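PDB 4A39: metallo-carboxypeptidase from Pseudomonas aeruginosa, which probably acts as a zinc-dependent carboxypeptidase of the M14 family, related to the mammalian cytosolic carboxypeptidases. Local coordinates for residues E129-L134 with M185-M190; I158-V163 with Y215-M220. All coordinates share one frame; numbering follows the deposited sequence.

How the contacts relate
Both contacts are buried, with centres about 11 Å apart; contact 1 lies among the helices and contact 2 within the central sheet. Contact 1 joins two nearly parallel helices through side chains alone, with charged and aromatic groups in the gap; contact 2 joins two antiparallel strands, mainly by backbone hydrogen bonds and aliphatic packing. Their segments alternate along the chain, and their polar groups meet: His131 NE2 lies 2.9 Å from Glu159 OE1, and Glu187 OE1 lies 3.1 Å from Asn219 ND2, both probable hydrogen bonds. Pro218 also packs on Glu187, so the helix pair rests against the point where strand 212-217 ends.

Contact 1 of 2, residues E129-L134 with M185-M190; sequences ERHARL and MAEWFM
His131 and Glu187 both set CG anti to the backbone N (chi1 -180° for Glu187), which carries the carboxylate across from one helix to meet the imidazole beside the other; the segment axes approach to 11.5 Å and are only 19° from parallel. A bend at chi2 of Glu187 brings its carboxylate to the edge of the imidazole. There His131 ND1 donates to Glu187 OE2 at 2.5 Å, a short and nearly straight bond that lies close to the ring plane and uses the syn lone pair of OE2. Arg128 forms a salt bridge with Glu187 OE1, so positive charge beside the carboxylate would be expected to stabilise its anionic form. The Glu187 side chain is about 9 Å from that of the zinc ligand Glu183 and about 12 Å from the zinc, so this bond lies near the metal site without touching it.

Arg130 also has CG anti to N and runs extended to NE. Trp188 CH2, at the tip of the six-membered ring, lies over one face of the guanidinium, offset toward its rim, 3.3 Å from Arg130 NE, with the planes 38° apart. Arg130 NE also forms a salt bridge with Glu191, and Trp188 NE1 hydrogen-bonds to Glu124 O. Between the two polar pairs, Leu134 CD2 approaches Glu187 OE2 at 3.9 Å.

Helix 128-138 thus packs against helix 185-196, which also meets strands 171-177 and 268-275 and helix 366-383.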
loop_
_atom_site.group_PDB
_atom_site.type_symbol
_atom_site.label_atom_id
_atom_site.label_comp_id
_atom_site.label_asym_id
_atom_site.label_seq_id
_atom_site.Cartn_x
_atom_site.Cartn_y
_atom_site.Cartn_z
ATOM N N GLU A 129 10.795 11.119 -0.969
ATOM C CA GLU A 129 12.200 11.176 -1.352
ATOM C C GLU A 129 12.600 9.786 -1.812
ATOM O O GLU A 129 13.320 9.639 -2.798
ATOM C CB GLU A 129 13.082 11.653 -0.186
ATOM C CG GLU A 129 12.843 13.119 0.174
ATOM C CD GLU A 129 13.903 13.718 1.087
ATOM O OE1 GLU A 129 14.275 13.073 2.090
ATOM O OE2 GLU A 129 14.354 14.851 0.803
ATOM N N ARG A 130 12.109 8.764 -1.113
ATOM C CA ARG A 130 12.411 7.390 -1.493
ATOM C C ARG A 130 11.709 7.115 -2.821
ATOM O O ARG A 130 12.222 6.381 -3.665
ATOM C CB ARG A 130 11.924 6.403 -0.424
ATOM C CG ARG A 130 12.485 5.005 -0.619
ATOM C CD ARG A 130 12.025 4.015 0.441
ATOM N NE ARG A 130 12.711 2.737 0.271
ATOM C CZ ARG A 130 13.896 2.443 0.799
ATOM N NH1 ARG A 130 14.533 3.332 1.551
ATOM N NH2 ARG A 130 14.458 1.267 0.553
ATOM N N HIS A 131 10.532 7.714 -3.000
ATOM C CA HIS A 131 9.765 7.547 -4.231
ATOM C C HIS A 131 10.593 8.056 -5.406
ATOM O O HIS A 131 10.669 7.413 -6.457
ATOM C CB HIS A 131 8.454 8.338 -4.160
ATOM C CG HIS A 131 7.688 8.359 -5.447
ATOM N ND1 HIS A 131 6.906 7.304 -5.867
ATOM C CD2 HIS A 131 7.607 9.297 -6.420
ATOM C CE1 HIS A 131 6.377 7.590 -7.044
ATOM N NE2 HIS A 131 6.787 8.794 -7.403
ATOM N N ALA A 132 11.207 9.221 -5.227
ATOM C CA ALA A 132 12.025 9.802 -6.280
ATOM C C ALA A 132 13.166 8.860 -6.627
ATOM O O ALA A 132 13.478 8.657 -7.802
ATOM C CB ALA A 132 12.565 11.156 -5.842
ATOM N N ARG A 133 13.789 8.277 -5.607
ATOM C CA ARG A 133 14.892 7.353 -5.834
ATOM C C ARG A 133 14.422 6.104 -6.578
ATOM O O ARG A 133 15.135 5.578 -7.435
ATOM C CB ARG A 133 15.545 6.958 -4.508
ATOM C CG ARG A 133 16.301 8.099 -3.836
ATOM C CD ARG A 133 17.258 7.591 -2.759
ATOM N NE ARG A 133 16.572 7.002 -1.611
ATOM C CZ ARG A 133 15.922 7.699 -0.684
ATOM N NH1 ARG A 133 15.862 9.024 -0.760
ATOM N NH2 ARG A 133 15.340 7.073 0.329
ATOM N N LEU A 134 13.222 5.632 -6.251
ATOM C CA LEU A 134 12.672 4.452 -6.912
ATOM C C LEU A 134 12.444 4.736 -8.391
ATOM O O LEU A 134 12.739 3.901 -9.245
ATOM C CB LEU A 134 11.344 4.036 -6.270
ATOM C CG LEU A 134 10.624 2.874 -6.971
ATOM C CD1 LEU A 134 11.501 1.629 -6.948
ATOM C CD2 LEU A 134 9.298 2.595 -6.278
ATOM N N MET A 185 2.657 0.084 2.911
ATOM C CA MET A 185 3.149 -1.212 2.463
ATOM C C MET A 185 2.983 -1.308 0.948
ATOM O O MET A 185 3.720 -2.030 0.279
ATOM C CB MET A 185 2.366 -2.349 3.137
ATOM C CG MET A 185 0.843 -2.242 3.004
ATOM S SD MET A 185 0.071 -1.158 4.231
ATOM C CE MET A 185 0.090 -2.239 5.683
ATOM N N ALA A 186 2.020 -0.567 0.408
ATOM C CA ALA A 186 1.745 -0.596 -1.026
ATOM C C ALA A 186 2.922 -0.167 -1.907
ATOM O O ALA A 186 3.289 -0.882 -2.842
ATOM C CB ALA A 186 0.515 0.245 -1.341
ATOM N N GLU A 187 3.524 0.988 -1.636
ATOM C CA GLU A 187 4.649 1.378 -2.477
ATOM C C GLU A 187 5.876 0.501 -2.189
ATOM O O GLU A 187 6.724 0.324 -3.062
ATOM C CB GLU A 187 4.976 2.876 -2.343
ATOM C CG GLU A 187 6.150 3.295 -3.233
ATOM C CD GLU A 187 6.081 4.733 -3.732
ATOM O OE1 GLU A 187 5.517 5.601 -3.035
ATOM O OE2 GLU A 187 6.614 4.992 -4.832
ATOM N N TRP A 188 5.979 -0.054 -0.981
ATOM C CA TRP A 188 7.101 -0.945 -0.688
ATOM C C TRP A 188 6.985 -2.132 -1.645
ATOM O O TRP A 188 7.981 -2.605 -2.199
ATOM C CB TRP A 188 7.064 -1.436 0.765
ATOM C CG TRP A 188 7.647 -0.453 1.741
ATOM C CD1 TRP A 188 6.966 0.311 2.649
ATOM C CD2 TRP A 188 9.032 -0.128 1.904
ATOM N NE1 TRP A 188 7.842 1.087 3.366
ATOM C CE2 TRP A 188 9.117 0.841 2.929
ATOM C CE3 TRP A 188 10.213 -0.561 1.282
ATOM C CZ2 TRP A 188 10.336 1.387 3.351
ATOM C CZ3 TRP A 188 11.429 -0.017 1.701
ATOM C CH2 TRP A 188 11.478 0.947 2.728
ATOM N N PHE A 189 5.756 -2.604 -1.837
ATOM C CA PHE A 189 5.470 -3.717 -2.748
ATOM C C PHE A 189 5.987 -3.347 -4.146
ATOM O O PHE A 189 6.614 -4.158 -4.830
ATOM C CB PHE A 189 3.949 -3.966 -2.771
ATOM C CG PHE A 189 3.480 -4.972 -3.805
ATOM C CD1 PHE A 189 3.365 -4.612 -5.147
ATOM C CD2 PHE A 189 3.090 -6.254 -3.423
ATOM C CE1 PHE A 189 2.864 -5.509 -6.093
ATOM C CE2 PHE A 189 2.584 -7.161 -4.360
ATOM C CZ PHE A 189 2.470 -6.786 -5.699
ATOM N N MET A 190 5.728 -2.112 -4.564
ATOM C CA MET A 190 6.167 -1.647 -5.876
ATOM C C MET A 190 7.691 -1.593 -5.979
ATOM O O MET A 190 8.253 -1.886 -7.035
ATOM C CB MET A 190 5.576 -0.266 -6.171
ATOM C CG MET A 190 4.051 -0.231 -6.159
ATOM S SD MET A 190 3.279 -1.314 -7.396
ATOM C CE MET A 190 3.523 -0.351 -8.888
#

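Contact 2 of 2, residues I158-V163 with Y215-M220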
loop_
_atom_site.group_PDB
_atom_site.type_symbol
_atom_site.label_atom_id
_atom_site.label_comp_id
_atom_site.label_asym_id
_atom_site.label_seq_id
_atom_site.Cartn_x
_atom_site.Cartn_y
_atom_site.Cartn_z
ATOM N N ILE A 158 2.482 12.085 -10.805
ATOM C CA ILE A 158 1.900 10.745 -10.720
ATOM C C ILE A 158 2.516 10.019 -11.920
ATOM O O ILE A 158 1.931 9.989 -13.002
ATOM C CB ILE A 158 0.361 10.742 -10.904
ATOM C CG1 ILE A 158 -0.302 11.735 -9.949
ATOM C CG2 ILE A 158 -0.177 9.337 -10.670
ATOM C CD1 ILE A 158 -0.169 11.369 -8.504
ATOM N N GLU A 159 3.701 9.447 -11.740
ATOM C CA GLU A 159 4.368 8.760 -12.843
ATOM C C GLU A 159 3.753 7.429 -13.241
ATOM O O GLU A 159 3.383 6.626 -12.389
ATOM C CB GLU A 159 5.847 8.524 -12.519
ATOM C CG GLU A 159 6.646 9.793 -12.282
ATOM C CD GLU A 159 6.806 10.114 -10.813
ATOM O OE1 GLU A 159 5.897 9.768 -10.026
ATOM O OE2 GLU A 159 7.838 10.721 -10.447
ATOM N N LEU A 160 3.649 7.212 -14.550
ATOM C CA LEU A 160 3.155 5.956 -15.103
ATOM C C LEU A 160 4.354 5.385 -15.849
ATOM O O LEU A 160 4.784 5.938 -16.867
ATOM C CB LEU A 160 2.000 6.187 -16.085
ATOM C CG LEU A 160 1.575 4.976 -16.928
ATOM C CD1 LEU A 160 1.280 3.783 -16.027
ATOM C CD2 LEU A 160 0.354 5.339 -17.763
ATOM N N LEU A 161 4.908 4.295 -15.332
ATOM C CA LEU A 161 6.070 3.668 -15.949
ATOM C C LEU A 161 5.651 2.483 -16.799
ATOM O O LEU A 161 4.692 1.793 -16.469
ATOM C CB LEU A 161 7.045 3.180 -14.872
ATOM C CG LEU A 161 7.450 4.185 -13.790
ATOM C CD1 LEU A 161 8.306 3.486 -12.745
ATOM C CD2 LEU A 161 8.197 5.355 -14.420
ATOM N N ARG A 162 6.358 2.259 -17.906
ATOM C CA ARG A 162 6.054 1.118 -18.758
ATOM C C ARG A 162 7.307 0.296 -18.983
ATOM O O ARG A 162 8.368 0.832 -19.318
ATOM C CB ARG A 162 5.472 1.543 -20.118
ATOM C CG ARG A 162 5.244 0.339 -21.049
ATOM C CD ARG A 162 4.302 0.633 -22.208
ATOM N NE ARG A 162 4.888 1.524 -23.202
ATOM C CZ ARG A 162 4.265 1.904 -24.313
ATOM N NH1 ARG A 162 3.037 1.470 -24.565
ATOM N NH2 ARG A 162 4.869 2.714 -25.172
ATOM N N VAL A 163 7.181 -1.009 -18.767
ATOM C CA VAL A 163 8.288 -1.932 -18.963
ATOM C C VAL A 163 7.965 -2.681 -20.252
ATOM O O VAL A 163 7.004 -3.446 -20.313
ATOM C CB VAL A 163 8.394 -2.937 -17.793
ATOM C CG1 VAL A 163 9.635 -3.795 -17.954
ATOM C CG2 VAL A 163 8.426 -2.192 -16.465
ATOM N N TYR A 215 2.624 -1.906 -16.866
ATOM C CA TYR A 215 2.217 -0.511 -16.706
ATOM C C TYR A 215 2.137 -0.334 -15.192
ATOM O O TYR A 215 1.255 -0.895 -14.535
ATOM C CB TYR A 215 0.858 -0.276 -17.365
ATOM C CG TYR A 215 0.914 -0.292 -18.881
ATOM C CD1 TYR A 215 1.115 -1.482 -19.579
ATOM C CD2 TYR A 215 0.785 0.886 -19.614
ATOM C CE1 TYR A 215 1.184 -1.501 -20.972
ATOM C CE2 TYR A 215 0.850 0.879 -21.011
ATOM C CZ TYR A 215 1.048 -0.316 -21.679
ATOM O OH TYR A 215 1.092 -0.333 -23.058
ATOM N N LEU A 216 3.061 0.455 -14.652
ATOM C CA LEU A 216 3.168 0.638 -13.209
ATOM C C LEU A 216 3.004 2.059 -12.695
ATOM O O LEU A 216 3.576 2.997 -13.245
ATOM C CB LEU A 216 4.539 0.136 -12.751
ATOM C CG LEU A 216 5.049 -1.192 -13.318
ATOM C CD1 LEU A 216 6.501 -1.388 -12.910
ATOM C CD2 LEU A 216 4.182 -2.335 -12.824
ATOM N N VAL A 217 2.235 2.202 -11.619
ATOM C CA VAL A 217 2.046 3.499 -10.972
ATOM C C VAL A 217 2.460 3.295 -9.517
ATOM O O VAL A 217 1.664 2.838 -8.702
ATOM C CB VAL A 217 0.575 3.970 -11.001
ATOM C CG1 VAL A 217 0.442 5.276 -10.225
ATOM C CG2 VAL A 217 0.112 4.176 -12.444
ATOM N N PRO A 218 3.721 3.619 -9.179
ATOM C CA PRO A 218 4.272 3.476 -7.826
ATOM C C PRO A 218 3.486 4.141 -6.697
ATOM O O PRO A 218 3.437 3.612 -5.583
ATOM C CB PRO A 218 5.677 4.052 -7.965
ATOM C CG PRO A 218 6.036 3.681 -9.369
ATOM C CD PRO A 218 4.775 4.034 -10.122
ATOM N N ASN A 219 2.901 5.307 -6.962
ATOM C CA ASN A 219 2.113 5.981 -5.931
ATOM C C ASN A 219 0.983 6.827 -6.505
ATOM O O ASN A 219 1.205 7.816 -7.212
ATOM C CB ASN A 219 3.006 6.836 -5.029
ATOM C CG ASN A 219 2.284 7.286 -3.773
ATOM O OD1 ASN A 219 1.406 8.146 -3.823
ATOM N ND2 ASN A 219 2.636 6.685 -2.638
ATOM N N MET A 220 -0.238 6.420 -6.175
ATOM C CA MET A 220 -1.460 7.064 -6.645
ATOM C C MET A 220 -1.934 8.271 -5.850
ATOM O O MET A 220 -2.894 8.920 -6.257
ATOM C CB MET A 220 -2.608 6.052 -6.649
ATOM C CG MET A 220 -2.580 5.016 -7.759
ATOM S SD MET A 220 -2.939 5.742 -9.364
ATOM C CE MET A 220 -4.646 6.250 -9.117
HETATM O O HOH W 1 3.752 6.924 -9.390
#
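Strands 157-163 and 212-217 are antiparallel neighbours in the mixed central sheet of the M14 carboxypeptidase alpha/beta fold, between outermost strand 144-151 and strand 171-177. Leu161 and Leu216 form a hydrogen-bonded pair: Leu161 N donates to Leu216 O and Leu216 N to Leu161 O, each at 2.8 Å, with both donors in the plane of the carbonyl they meet. Each carbonyl is also approached by a CA-H, since Leu160 CA lies 3.5 Å from Leu216 O and Tyr215 CA lies 3.4 Å from Leu161 O.

On the Leu161 and Leu216 face, Leu161 CD1 reaches Pro218 CG at 4.1 Å, while Val163 CG2 packs on Leu216 CD1; helices 128-138 and 185-196 cover this side. Leu160, its CG anti to N, instead sends CD1 to within 3.8 Å of Val217 CG2, and helix 252-264 packs over Leu160 and Ile158.

Past Val217 the direct ladder gives way to a water, which donates to Glu159 O and accepts from Asn219 N, bridging strand and loop where Pro218 offers no N-H. At the other end, Arg162 and Tyr215 form a non-hydrogen-bonded pair and their side chains run alongside each other in the same direction, Arg162 CG lying over one face of the Tyr215 ring, offset toward its rim. The Tyr215 ring also stacks with Trp174. The bend at chi3 of Arg162 (71°) turns its guanidinium edge to the phenol, where Arg162 NH1 donates to Tyr215 OH at 3.1 Å, the oxygen lying in the guanidinium plane.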